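Local coordinates for uncharacterized protein (Peptoclostridium difficile, PDB 6N7M) that is of unknown function, is probably exported, and forms a helical hairpin that pairs with a second copy in the crystal, at the interface of chains A and B. Sequence-based numbering; all coordinates share one arbitrary frame. Chains: chain A/B, Hypothetical Protein CD630_05490.

The interface of chains A and B. Residues chain A 31-33, 87; chain B 68, 71-72, 75.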
loop_
_atom_site.group_PDB
_atom_site.type_symbol
_atom_site.label_atom_id
_atom_site.label_comp_id
_atom_site.label_asym_id
_atom_site.label_seq_id
_atom_site.Cartn_x
_atom_site.Cartn_y
_atom_site.Cartn_z
ATOM N N GLY A 31 -1.028 -11.156 -12.864
ATOM C CA GLY A 31 -1.622 -11.096 -11.510
ATOM C C GLY A 31 -1.270 -9.814 -10.762
ATOM O O GLY A 31 -0.127 -9.295 -10.929
ATOM N N VAL A 32 -2.182 -9.360 -9.908
ATOM C CA VAL A 32 -1.926 -8.144 -9.080
ATOM C C VAL A 32 -1.017 -8.573 -7.936
ATOM O O VAL A 32 -1.345 -9.593 -7.274
ATOM C CB VAL A 32 -3.221 -7.510 -8.545
ATOM C CG1 VAL A 32 -2.922 -6.346 -7.607
ATOM C CG2 VAL A 32 -4.154 -7.077 -9.661
ATOM N N GLU A 33 0.056 -7.817 -7.720
ATOM C CA GLU A 33 1.025 -8.149 -6.666
ATOM C C GLU A 33 0.283 -8.020 -5.346
ATOM O O GLU A 33 -0.305 -6.995 -5.136
ATOM C CB GLU A 33 2.258 -7.240 -6.728
ATOM C CG GLU A 33 3.386 -7.699 -5.817
ATOM C CD GLU A 33 4.051 -8.989 -6.265
ATOM O OE1 GLU A 33 3.999 -9.268 -7.479
ATOM O OE2 GLU A 33 4.594 -9.728 -5.398
HETATM N N MSE A 87 -3.549 -5.720 -2.291
HETATM C CA MSE A 87 -2.498 -5.258 -3.211
HETATM C C MSE A 87 -1.272 -4.766 -2.448
HETATM O O MSE A 87 -1.422 -3.998 -1.482
HETATM C CB MSE A 87 -3.022 -4.156 -4.133
HETATM C CG MSE A 87 -1.960 -3.697 -5.090
HETATM SE SE MSE A 87 -2.750 -2.442 -6.336
HETATM C CE MSE A 87 -3.610 -1.083 -5.226
ATOM N N THR B 68 -1.124 -4.697 -12.071
ATOM C CA THR B 68 -1.059 -3.918 -10.806
ATOM C C THR B 68 -1.328 -2.434 -11.097
ATOM O O THR B 68 -2.095 -1.833 -10.349
ATOM C CB THR B 68 0.273 -4.151 -10.079
ATOM O OG1 THR B 68 0.317 -5.533 -9.730
ATOM C CG2 THR B 68 0.395 -3.350 -8.809
ATOM N N LYS B 71 -5.008 -1.898 -11.558
ATOM C CA LYS B 71 -5.736 -1.860 -10.257
ATOM C C LYS B 71 -5.469 -0.521 -9.557
ATOM O O LYS B 71 -6.407 0.068 -8.970
ATOM C CB LYS B 71 -5.393 -3.007 -9.310
ATOM C CG LYS B 71 -6.328 -3.037 -8.099
ATOM C CD LYS B 71 -6.264 -4.212 -7.179
ATOM C CE LYS B 71 -6.949 -3.926 -5.858
ATOM N NZ LYS B 71 -8.302 -3.334 -6.030
HETATM N N MSE B 72 -4.250 -0.020 -9.656
HETATM C CA MSE B 72 -3.941 1.269 -8.984
HETATM C C MSE B 72 -4.760 2.401 -9.627
HETATM O O MSE B 72 -5.144 3.301 -8.901
HETATM C CB MSE B 72 -2.430 1.500 -9.005
HETATM C CG MSE B 72 -1.685 0.454 -8.223
HETATM SE SE MSE B 72 0.200 0.719 -8.549
HETATM C CE MSE B 72 0.587 2.393 -7.680
ATOM N N GLU B 75 -8.007 2.517 -8.032
ATOM C CA GLU B 75 -7.891 3.081 -6.655
ATOM C C GLU B 75 -7.695 4.602 -6.733
ATOM O O GLU B 75 -8.225 5.321 -5.879
ATOM C CB GLU B 75 -6.761 2.388 -5.896
ATOM C CG GLU B 75 -6.980 0.898 -5.778
ATOM C CD GLU B 75 -8.195 0.577 -4.951
ATOM O OE1 GLU B 75 -8.134 0.876 -3.751
ATOM O OE2 GLU B 75 -9.214 0.110 -5.520
#
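The side-chain hydroxyl of B:Thr68 takes a hydrogen bond from the main chain of the other copy: the amide N of A:Glu33 points at OG1 over 3.1 Å, nearly straight at 169° at the hydrogen. A chi1 of -63° sets OG1 beside the backbone N of B:Thr68 and turns it towards the A:Val32–A:Glu33 stretch, while the methyl CG2 faces the selenium of A:Met87. The donor is main chain, so the poorly ordered carboxylate of A:Glu33 has no part in it.

The rest of the patch illustrates how one long, flexible side chain can cover one face of a helix across several turns. A:Met87, like B:Met72 a selenomethionine, reaches out with CG anti to its backbone N (chi1 -179°) and stays extended until a bend at chi3 swings the terminal methyl round. Its SE lies 3.6 Å from CG of B:Met72, the two side chains crossing at about a right angle, and also touches the aliphatic stem of B:Lys71, which runs antiparallel to it. Farther along, the methyl CE meets CG of B:Glu75 at 3.9 Å. A:Val32 flanks the same stem, its CG1 4.0 Å from CD of B:Lys71. Beyond that, B:Lys71 NZ forms a salt bridge with B:Glu75 OE2 at 3.6 Å within chain B, which may steady both.

In the fold, helix 62-82 of chain B offers successive turns to two loop segments of chain A, before helix 37-51 and after helix 62-82; whether this pairing is biological, the structure alone does not show.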